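Local atomic coordinates of angiopoietin-related protein 6 (Homo sapiens, PDB entry 6Y43), a protein that is probably a secreted growth factor of the angiopoietin-like family, whose fibrinogen-like globe binds a calcium ion and is likely to meet partners outside the cell. Residues A[93-98]-A[217-222]; A[114-119]-A[127-132]; A[36-41]-A[48-53]; A[6-11]-A[27-32]. All blocks are in the same frame, centred on the assembly; numbering follows the deposited sequence.

Interaction 1. Residues A[93-98]-A[217-222]; sequences GDHELL and IRPLKL
E96 and R218 face each other as a hydrogen-bonded pair where antiparallel strands 95-102 and 212-219 run side by side in the main sheet of the fibrinogen-like globe. E96 N donates to R218 O over 2.8 Å. The return bond from R218 N to E96 O is longer, 3.1 Å. Farther on, L220 N donates a hydrogen bond to D94 O at 2.9 Å, so that both backbone groups are satisfied across the contact.

The side chains of E96 and R218 leave the sheet together and point the same way, E96 extended and R218 bent at chi3 (77°). Their direct salt bridge, E96 OE1 to R218 NH2, is long at 3.7 Å. A water makes the closer link: it donates to E96 OE1 at 2.7 Å and to P219 O, and accepts from R218 NE at the edge of the guanidinium. R218 NH1 is held elsewhere, by the carbonyl oxygens of E44 and G46, and W48 packs against both side chains.

On the face of L97 and I217 the contact is apolar, L97 CD1 lying 3.9 Å from I217 CG2. At the chain's C-terminal end, a second water donates to L220 O at 2.6 Å and weakly to D94 OD2.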
# COMPACT_ATOMS: atom_id res chain seq x y z
N GLY A 93 5.09 12.51 12.56
CA GLY A 93 6.45 12.28 12.12
C GLY A 93 6.53 11.96 10.65
O GLY A 93 5.53 11.87 9.94
N ASP A 94 7.76 11.78 10.18
CA ASP A 94 8.02 11.44 8.79
C ASP A 94 8.08 9.92 8.61
O ASP A 94 8.41 9.18 9.54
CB ASP A 94 9.33 12.07 8.32
CG ASP A 94 9.19 13.56 8.04
OD1 ASP A 94 8.26 13.94 7.28
OD2 ASP A 94 9.99 14.33 8.60
N HIS A 95 7.74 9.47 7.40
CA HIS A 95 7.68 8.06 7.09
C HIS A 95 8.28 7.78 5.73
O HIS A 95 8.13 8.57 4.80
CB HIS A 95 6.25 7.52 7.11
CG HIS A 95 5.71 7.37 8.48
ND1 HIS A 95 5.18 8.43 9.19
CD2 HIS A 95 5.63 6.29 9.30
CE1 HIS A 95 4.79 8.00 10.38
NE2 HIS A 95 5.05 6.71 10.47
N GLU A 96 8.92 6.62 5.62
CA GLU A 96 9.35 6.06 4.35
C GLU A 96 8.30 5.07 3.87
O GLU A 96 7.76 4.27 4.66
CB GLU A 96 10.69 5.36 4.50
CG GLU A 96 11.21 4.75 3.22
CD GLU A 96 12.61 4.18 3.36
OE1 GLU A 96 13.12 4.13 4.50
OE2 GLU A 96 13.17 3.78 2.31
N LEU A 97 7.99 5.13 2.58
CA LEU A 97 7.15 4.15 1.92
C LEU A 97 8.02 3.20 1.11
O LEU A 97 8.86 3.66 0.32
CB LEU A 97 6.16 4.83 0.99
CG LEU A 97 5.35 3.94 0.07
CD1 LEU A 97 4.31 3.16 0.88
CD2 LEU A 97 4.62 4.83 -0.93
N LEU A 98 7.80 1.90 1.29
CA LEU A 98 8.45 0.86 0.51
C LEU A 98 7.39 0.11 -0.26
O LEU A 98 6.37 -0.29 0.31
CB LEU A 98 9.22 -0.10 1.43
CG LEU A 98 9.85 -1.32 0.78
CD1 LEU A 98 10.95 -0.92 -0.17
CD2 LEU A 98 10.40 -2.23 1.87
N ILE A 217 5.21 0.88 5.36
CA ILE A 217 5.75 2.13 5.88
C ILE A 217 6.54 1.90 7.16
O ILE A 217 6.36 0.92 7.89
CB ILE A 217 4.63 3.18 6.10
CG1 ILE A 217 3.63 2.65 7.12
CG2 ILE A 217 4.00 3.53 4.78
CD1 ILE A 217 2.57 3.70 7.48
N ARG A 218 7.44 2.84 7.43
CA ARG A 218 8.33 2.82 8.58
C ARG A 218 8.67 4.26 8.91
O ARG A 218 8.81 5.08 7.98
CB ARG A 218 9.60 2.03 8.24
CG ARG A 218 10.65 1.89 9.34
CD ARG A 218 11.72 0.92 8.86
NE ARG A 218 12.69 1.49 7.91
CZ ARG A 218 13.72 0.81 7.41
NH1 ARG A 218 13.94 -0.45 7.76
NH2 ARG A 218 14.54 1.39 6.54
N PRO A 219 8.80 4.61 10.18
CA PRO A 219 9.26 5.97 10.51
C PRO A 219 10.59 6.27 9.82
O PRO A 219 11.46 5.41 9.68
CB PRO A 219 9.39 5.95 12.04
CG PRO A 219 8.53 4.80 12.49
CD PRO A 219 8.60 3.79 11.39
N LEU A 220 10.72 7.50 9.36
CA LEU A 220 11.92 7.96 8.68
C LEU A 220 12.71 8.82 9.65
O LEU A 220 12.30 9.94 9.96
CB LEU A 220 11.58 8.76 7.43
CG LEU A 220 12.74 9.23 6.58
CD1 LEU A 220 13.69 8.12 6.20
CD2 LEU A 220 12.15 9.90 5.34
N LYS A 221 13.81 8.29 10.12
CA LYS A 221 14.68 8.96 11.08
C LYS A 221 15.96 9.33 10.35
O LYS A 221 16.80 8.47 10.08
CB LYS A 221 14.94 8.02 12.25
CG LYS A 221 15.97 8.48 13.21
CD LYS A 221 15.49 9.84 13.73
CE LYS A 221 16.67 10.57 14.28
NZ LYS A 221 16.65 10.27 15.69
N LEU A 222 16.11 10.61 10.01
CA LEU A 222 17.25 11.04 9.21
C LEU A 222 18.55 11.04 10.01
O LEU A 222 18.55 11.29 11.22
CB LEU A 222 16.99 12.42 8.62
CG LEU A 222 15.75 12.55 7.73
CD1 LEU A 222 15.52 14.01 7.41
CD2 LEU A 222 15.93 11.72 6.48
OXT LEU A 222 19.62 10.77 9.45
O HOH W 1 12.40 12.57 10.17
O HOH W 2 12.86 4.29 7.18

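Interaction 2. Residues A[114-119]-A[127-132]; sequences DGFSLE and LRLGQY
S117 and R128 are a hydrogen-bonded pair of the beta hairpin formed by strands 108-118 and 127-133, part of the sheet of the fibrinogen-like globe. S117 N donates to R128 O, and R128 N to S117 O at 2.9 Å.

The R128 side chain starts beside S117, with CB 3.5 Å from S117 OG and CG somewhat farther from the same hydroxyl. A bend at chi2 (86°) turns CD toward E119, whose OE2 it approaches. NE then donates to E119 OE2 over 2.7 Å, the heart of a salt bridge: the oxygen lies in the guanidinium plane and offers its anti lone pair. NH2 adds a weak bond to that oxygen, and the carboxylate and guanidinium planes stand 80° apart. NH1 turns back to L127 O at 3.1 Å, meeting that carbonyl from above its plane, and also forms a salt bridge with D145. An alanine here would probably leave the E119 carboxylate without this positive mate and freer to turn, and D145 without this salt bridge.

The face carrying F116, L118, L127 and L129 is apolar. F116 and L127 cross at about a right angle, with F116 CE1 3.4 Å from L127 CD1, while L129 CD2 sits at the edge of the ring. W171 touches L118 and L127. At the far end of the pair a water bridges the strands, donating to D114 O at 2.8 Å and accepting from Q131 N at 2.9 Å.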
# COMPACT_ATOMS: atom_id res chain seq x y z
N ASP A 114 11.07 8.69 0.31
CA ASP A 114 11.52 9.27 1.56
C ASP A 114 10.55 10.37 1.94
O ASP A 114 10.77 11.56 1.73
CB ASP A 114 12.95 9.78 1.44
CG ASP A 114 13.96 8.65 1.35
OD1 ASP A 114 13.58 7.48 1.53
OD2 ASP A 114 15.15 8.93 1.11
N GLY A 115 9.43 9.96 2.50
CA GLY A 115 8.35 10.87 2.78
C GLY A 115 7.08 10.27 2.23
O GLY A 115 7.01 9.91 1.06
N PHE A 116 6.07 10.17 3.08
CA PHE A 116 4.80 9.57 2.68
C PHE A 116 3.78 10.02 3.71
O PHE A 116 3.98 9.82 4.91
CB PHE A 116 4.88 8.04 2.59
CG PHE A 116 3.52 7.39 2.48
CD1 PHE A 116 2.81 7.45 1.30
CD2 PHE A 116 2.94 6.73 3.56
CE1 PHE A 116 1.55 6.87 1.18
CE2 PHE A 116 1.68 6.18 3.45
CZ PHE A 116 0.98 6.25 2.27
N SER A 117 2.70 10.63 3.26
CA SER A 117 1.61 10.96 4.17
C SER A 117 0.34 11.14 3.36
O SER A 117 0.36 11.26 2.13
CB SER A 117 1.92 12.22 4.98
OG SER A 117 1.90 13.34 4.14
N LEU A 118 -0.77 11.20 4.09
CA LEU A 118 -2.09 11.46 3.54
C LEU A 118 -2.70 12.67 4.22
O LEU A 118 -2.51 12.88 5.42
CB LEU A 118 -3.01 10.25 3.73
CG LEU A 118 -2.61 8.90 3.14
CD1 LEU A 118 -3.68 7.87 3.40
CD2 LEU A 118 -2.31 9.04 1.65
N GLU A 119 -3.43 13.49 3.45
CA GLU A 119 -4.32 14.46 4.04
C GLU A 119 -5.48 13.74 4.70
O GLU A 119 -5.73 12.56 4.42
CB GLU A 119 -4.86 15.42 2.99
CG GLU A 119 -3.83 16.27 2.30
CD GLU A 119 -3.26 17.32 3.21
OE1 GLU A 119 -3.97 17.75 4.14
OE2 GLU A 119 -2.08 17.70 3.00
N LEU A 127 -2.57 12.19 -1.58
CA LEU A 127 -1.25 11.59 -1.39
C LEU A 127 -0.15 12.64 -1.37
O LEU A 127 -0.17 13.60 -2.15
CB LEU A 127 -0.97 10.61 -2.52
CG LEU A 127 0.35 9.83 -2.55
CD1 LEU A 127 0.47 8.89 -1.35
CD2 LEU A 127 0.40 9.08 -3.86
N ARG A 128 0.81 12.47 -0.44
CA ARG A 128 2.07 13.22 -0.44
C ARG A 128 3.22 12.22 -0.39
O ARG A 128 3.16 11.29 0.38
CB ARG A 128 2.13 14.15 0.77
CG ARG A 128 1.42 15.49 0.66
CD ARG A 128 -0.02 15.28 1.04
NE ARG A 128 -0.83 16.48 0.97
CZ ARG A 128 -1.31 17.01 -0.15
NH1 ARG A 128 -1.06 16.44 -1.32
NH2 ARG A 128 -2.05 18.12 -0.10
N LEU A 129 4.26 12.35 -1.21
CA LEU A 129 5.33 11.34 -1.30
C LEU A 129 6.63 12.04 -0.89
O LEU A 129 6.63 13.30 -0.74
CB LEU A 129 5.37 10.84 -2.72
CG LEU A 129 4.30 9.82 -3.06
CD1 LEU A 129 4.42 9.43 -4.50
CD2 LEU A 129 4.54 8.65 -2.07
N GLY A 130 7.75 11.34 -0.70
CA GLY A 130 8.96 12.11 -0.85
C GLY A 130 9.88 11.72 -1.98
O GLY A 130 9.46 11.09 -2.98
N GLN A 131 11.18 11.95 -1.81
CA GLN A 131 12.16 11.59 -2.84
C GLN A 131 12.20 10.10 -3.14
O GLN A 131 12.25 9.26 -2.24
CB GLN A 131 13.56 12.08 -2.43
CG GLN A 131 14.70 11.78 -3.38
CD GLN A 131 15.91 12.63 -3.04
OE1 GLN A 131 16.38 12.64 -1.89
NE2 GLN A 131 16.40 13.39 -4.02
N TYR A 132 12.24 9.77 -4.43
CA TYR A 132 12.23 8.40 -4.90
C TYR A 132 13.64 7.78 -5.00
O TYR A 132 14.61 8.44 -5.39
CB TYR A 132 11.56 8.30 -6.28
CG TYR A 132 11.82 6.96 -6.95
CD1 TYR A 132 11.03 5.87 -6.69
CD2 TYR A 132 12.91 6.79 -7.83
CE1 TYR A 132 11.29 4.65 -7.24
CE2 TYR A 132 13.17 5.57 -8.40
CZ TYR A 132 12.36 4.49 -8.10
OH TYR A 132 12.57 3.25 -8.63
O HOH W 3 12.20 13.60 0.41

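Interaction 3. Residues A[36-41]-A[48-53]; sequences SVWCEQ and WTVIQR
R53 NH1 sits over one face of the W38 indole, 3.2 Å from W38 CG. The guanidinium does not lie flat on the ring: the two planes are 75° apart, and the charged group turns an edge to the pi surface. The cation-pi contact puts R53 CZ 4.2 Å from the centroid of the five-membered ring. V50 lies alongside the indole, its CG2 3.9 Å from W38 CD1. An alanine in place of W38 would probably leave R53 NH1 without its aromatic partner and open a gap beside V50 CG2.

Backbone bonds fix this arrangement. V50 N donates to W38 O at 2.9 Å, and E40 and W48 pair in both directions, E40 N to W48 O at 2.9 Å and W48 N to E40 O at 3.2 Å. Strands 33-40 and 48-54 thus form a beta hairpin of the fibrinogen-like globe. Just before R53, I51 and Q52 both face M215 in a classic beta bulge.

In the next shell, R53 NH2 is bonded to G77 O, and Y79 OH is bonded to W38 N. The side chains of C39 and T49 share the other face of the hairpin. There V37 CG2 packs 4.0 Å from T49 CG2, and the disulfide of C39 with C12 ties the strand to the start of helix 12-17.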
# COMPACT_ATOMS: atom_id res chain seq x y z
N SER A 36 -4.51 -5.06 14.27
CA SER A 36 -3.52 -6.05 13.86
C SER A 36 -3.01 -5.76 12.45
O SER A 36 -3.81 -5.53 11.54
CB SER A 36 -4.09 -7.47 13.92
OG SER A 36 -4.26 -7.90 15.27
N VAL A 37 -1.69 -5.82 12.28
CA VAL A 37 -1.06 -5.57 10.99
C VAL A 37 -0.00 -6.64 10.79
O VAL A 37 0.48 -7.24 11.75
CB VAL A 37 -0.39 -4.18 10.92
CG1 VAL A 37 -1.32 -3.14 11.43
CG2 VAL A 37 0.92 -4.21 11.71
N TRP A 38 0.39 -6.86 9.54
CA TRP A 38 1.58 -7.65 9.24
C TRP A 38 2.81 -6.75 9.29
O TRP A 38 2.82 -5.66 8.68
CB TRP A 38 1.48 -8.31 7.87
CG TRP A 38 2.55 -9.32 7.61
CD1 TRP A 38 3.83 -9.09 7.13
CD2 TRP A 38 2.46 -10.73 7.83
NE1 TRP A 38 4.51 -10.27 7.04
CE2 TRP A 38 3.70 -11.30 7.44
CE3 TRP A 38 1.45 -11.58 8.29
CZ2 TRP A 38 3.97 -12.67 7.54
CZ3 TRP A 38 1.71 -12.95 8.37
CH2 TRP A 38 2.96 -13.47 7.99
N CYS A 39 3.84 -7.19 10.00
CA CYS A 39 5.14 -6.53 10.06
C CYS A 39 6.15 -7.36 9.28
O CYS A 39 6.30 -8.56 9.55
CB CYS A 39 5.68 -6.41 11.50
SG CYS A 39 4.79 -5.41 12.66
N GLU A 40 6.81 -6.73 8.31
CA GLU A 40 7.96 -7.31 7.61
C GLU A 40 9.20 -6.96 8.43
O GLU A 40 9.61 -5.79 8.49
CB GLU A 40 8.05 -6.79 6.17
CG GLU A 40 9.37 -7.10 5.51
CD GLU A 40 9.64 -8.58 5.45
OE1 GLU A 40 8.80 -9.31 4.89
OE2 GLU A 40 10.69 -8.99 5.97
N GLN A 41 9.78 -7.95 9.10
CA GLN A 41 10.84 -7.68 10.06
C GLN A 41 12.24 -8.05 9.57
O GLN A 41 13.19 -7.93 10.34
CB GLN A 41 10.58 -8.43 11.37
CG GLN A 41 9.28 -8.04 12.04
CD GLN A 41 9.25 -6.61 12.53
OE1 GLN A 41 9.63 -5.68 11.83
NE2 GLN A 41 8.77 -6.42 13.75
N TRP A 48 8.88 -2.76 9.08
CA TRP A 48 7.97 -2.24 8.07
C TRP A 48 6.54 -2.67 8.39
O TRP A 48 6.27 -3.87 8.52
CB TRP A 48 8.35 -2.74 6.68
CG TRP A 48 9.67 -2.27 6.20
CD1 TRP A 48 10.84 -2.97 6.20
CD2 TRP A 48 9.96 -1.00 5.61
NE1 TRP A 48 11.85 -2.21 5.65
CE2 TRP A 48 11.34 -0.99 5.28
CE3 TRP A 48 9.19 0.13 5.33
CZ2 TRP A 48 11.96 0.11 4.70
CZ3 TRP A 48 9.82 1.23 4.75
CH2 TRP A 48 11.18 1.20 4.44
N THR A 49 5.65 -1.69 8.50
CA THR A 49 4.22 -1.95 8.66
C THR A 49 3.59 -2.11 7.28
O THR A 49 3.61 -1.17 6.48
CB THR A 49 3.54 -0.80 9.41
OG1 THR A 49 4.18 -0.62 10.67
CG2 THR A 49 2.04 -1.04 9.58
N VAL A 50 3.02 -3.29 7.01
CA VAL A 50 2.32 -3.47 5.75
C VAL A 50 0.99 -2.72 5.81
O VAL A 50 0.19 -2.94 6.73
CB VAL A 50 2.10 -4.97 5.47
CG1 VAL A 50 1.22 -5.16 4.24
CG2 VAL A 50 3.44 -5.66 5.29
N ILE A 51 0.74 -1.88 4.81
CA ILE A 51 -0.55 -1.19 4.68
C ILE A 51 -1.39 -1.67 3.52
O ILE A 51 -2.58 -1.33 3.45
CB ILE A 51 -0.39 0.34 4.60
CG1 ILE A 51 0.30 0.78 3.30
CG2 ILE A 51 0.42 0.84 5.78
CD1 ILE A 51 0.19 2.25 3.03
N GLN A 52 -0.84 -2.51 2.64
CA GLN A 52 -1.53 -3.04 1.49
C GLN A 52 -0.77 -4.27 1.05
O GLN A 52 0.46 -4.25 1.07
CB GLN A 52 -1.57 -2.02 0.34
CG GLN A 52 -2.43 -2.46 -0.80
CD GLN A 52 -1.66 -3.04 -1.97
OE1 GLN A 52 -0.46 -3.33 -1.86
NE2 GLN A 52 -2.35 -3.22 -3.10
N ARG A 53 -1.49 -5.32 0.67
CA ARG A 53 -0.82 -6.50 0.13
C ARG A 53 -1.75 -7.25 -0.80
O ARG A 53 -2.92 -7.47 -0.48
CB ARG A 53 -0.35 -7.46 1.23
CG ARG A 53 0.43 -8.63 0.68
CD ARG A 53 1.22 -9.33 1.81
NE ARG A 53 0.33 -9.65 2.91
CZ ARG A 53 0.72 -9.85 4.17
NH1 ARG A 53 1.99 -9.77 4.51
NH2 ARG A 53 -0.19 -10.11 5.08

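Interaction 4. Residues A[6-11]-A[27-32]; sequences VGPWQD and ELRVGR
P8 CB lies over one face of the R29 guanidinium, the two side chains crossing at a slant. The closest approach is from P8 CG to R29 NH2, 3.6 Å, with CB and CD of the proline also near that nitrogen. A cis peptide bond precedes P8, and the R29 chain bends at chi3.

W9 is turned differently. Its CG stands beside the backbone N, anti to the carbonyl carbon (chi1 -49°), and the indole presents an edge to E27 O, which lies 3.4 Å from W9 CD1. That oxygen also accepts from W9 N at 2.9 Å, while W9 O accepts from R29 N at the same distance. One face of the indole is covered from within its own segment by V6 C and G7 CA, and the ring of H20 meets it steeply inclined.

L28 reaches past W9 toward D11, its CD2 lying 3.7 Å from D11 CA and 4.1 Å from W9 CB. Farther along, a water donates to both Q10 O and R29 O, spanning the two backbones where they part.

D11 occupies the N-cap position of helix 12-17, its OD1 accepting from E14 N. The arrangement is a single beta bridge, W9 with L28, by which the N-terminal segment of the fibrinogen-like globe is laid along strand 24-30 before it enters that capped helix.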
# COMPACT_ATOMS: atom_id res chain seq x y z
N VAL A 6 6.81 -6.67 25.13
CA VAL A 6 5.61 -7.07 24.41
C VAL A 6 4.83 -5.83 24.00
O VAL A 6 5.10 -4.71 24.43
CB VAL A 6 4.72 -8.01 25.24
CG1 VAL A 6 5.50 -9.25 25.63
CG2 VAL A 6 4.21 -7.28 26.45
N GLY A 7 3.83 -6.05 23.14
CA GLY A 7 3.03 -5.01 22.55
C GLY A 7 1.85 -4.70 23.44
O GLY A 7 1.77 -5.21 24.56
N PRO A 8 0.88 -3.91 22.95
CA PRO A 8 0.86 -3.34 21.59
C PRO A 8 1.92 -2.29 21.32
O PRO A 8 2.43 -1.67 22.25
CB PRO A 8 -0.54 -2.70 21.48
CG PRO A 8 -1.36 -3.37 22.57
CD PRO A 8 -0.40 -3.67 23.67
N TRP A 9 2.24 -2.09 20.04
CA TRP A 9 3.38 -1.27 19.66
C TRP A 9 2.92 -0.00 18.95
O TRP A 9 1.86 0.04 18.34
CB TRP A 9 4.33 -2.05 18.73
CG TRP A 9 4.69 -3.42 19.22
CD1 TRP A 9 4.03 -4.60 18.95
CD2 TRP A 9 5.79 -3.76 20.08
NE1 TRP A 9 4.66 -5.65 19.59
CE2 TRP A 9 5.74 -5.16 20.29
CE3 TRP A 9 6.80 -3.02 20.70
CZ2 TRP A 9 6.68 -5.83 21.08
CZ3 TRP A 9 7.73 -3.70 21.50
CH2 TRP A 9 7.65 -5.08 21.68
N GLN A 10 3.78 1.02 18.99
CA GLN A 10 3.50 2.21 18.20
C GLN A 10 3.59 1.90 16.71
O GLN A 10 2.84 2.45 15.90
CB GLN A 10 4.46 3.33 18.57
CG GLN A 10 4.13 4.62 17.86
CD GLN A 10 4.94 5.81 18.35
OE1 GLN A 10 5.62 5.74 19.37
NE2 GLN A 10 4.86 6.91 17.61
N ASP A 11 4.51 1.02 16.34
CA ASP A 11 4.67 0.59 14.96
C ASP A 11 5.59 -0.63 14.91
O ASP A 11 6.14 -1.06 15.93
CB ASP A 11 5.22 1.74 14.11
CG ASP A 11 6.44 2.39 14.75
OD1 ASP A 11 7.38 1.66 15.14
OD2 ASP A 11 6.45 3.63 14.86
N GLU A 27 0.24 -6.33 16.90
CA GLU A 27 -0.76 -5.38 17.36
C GLU A 27 -0.15 -3.99 17.44
O GLU A 27 0.82 -3.78 18.17
CB GLU A 27 -1.29 -5.77 18.73
CG GLU A 27 -2.17 -6.99 18.79
CD GLU A 27 -2.54 -7.25 20.24
OE1 GLU A 27 -1.61 -7.41 21.06
OE2 GLU A 27 -3.75 -7.18 20.58
N LEU A 28 -0.73 -3.04 16.70
CA LEU A 28 -0.33 -1.64 16.74
C LEU A 28 -1.42 -0.79 17.37
O LEU A 28 -2.60 -0.98 17.10
CB LEU A 28 -0.05 -1.12 15.34
CG LEU A 28 0.97 -1.82 14.46
CD1 LEU A 28 1.28 -0.88 13.29
CD2 LEU A 28 2.20 -2.17 15.27
N ARG A 29 -1.01 0.19 18.18
CA ARG A 29 -1.95 1.16 18.74
C ARG A 29 -1.98 2.35 17.80
O ARG A 29 -1.05 3.16 17.79
CB ARG A 29 -1.57 1.58 20.16
CG ARG A 29 -2.51 2.68 20.74
CD ARG A 29 -2.36 2.80 22.26
NE ARG A 29 -2.74 1.55 22.92
CZ ARG A 29 -1.93 0.81 23.67
NH1 ARG A 29 -0.68 1.18 23.90
NH2 ARG A 29 -2.39 -0.32 24.20
N VAL A 30 -3.03 2.45 17.00
CA VAL A 30 -3.18 3.51 16.01
C VAL A 30 -4.30 4.41 16.49
O VAL A 30 -5.48 4.04 16.45
CB VAL A 30 -3.45 2.94 14.62
CG1 VAL A 30 -3.51 4.10 13.60
CG2 VAL A 30 -2.38 1.93 14.23
N GLY A 31 -3.92 5.60 16.94
CA GLY A 31 -4.89 6.52 17.50
C GLY A 31 -5.45 5.98 18.79
O GLY A 31 -4.70 5.66 19.72
N ARG A 32 -6.77 5.84 18.86
CA ARG A 32 -7.43 5.33 20.04
C ARG A 32 -7.68 3.83 19.98
O ARG A 32 -8.35 3.29 20.87
CB ARG A 32 -8.76 6.07 20.24
CG ARG A 32 -8.62 7.45 20.89
CD ARG A 32 -9.98 8.14 21.03
NE ARG A 32 -10.94 7.75 20.00
CZ ARG A 32 -12.05 7.04 20.23
NH1 ARG A 32 -12.38 6.63 21.45
NH2 ARG A 32 -12.85 6.75 19.21
O HOH W 4 0.93 4.41 16.46

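How the interactions relate
All four contacts reach one branched antiparallel sheet of the fibrinogen-like globe. Along the chain interaction 4 comes first, then interaction 3, while the hairpin of interaction 2 falls between the two segments of interaction 1. Interactions 3 and 4 have centres about 13 Å apart and meet where V37 and T49 pack on L28. Interactions 1 and 3 are joined through neighbouring strands 212-219 and 48-54, where T49 N and I217 O probably share a hydrogen bond. Interactions 1 and 2 are closest, about 9 Å between centres, with F116 against L97 and I217. Interaction 1 thereby connects the N-terminal strands to the later hairpin, bringing the chain's last strand back between them.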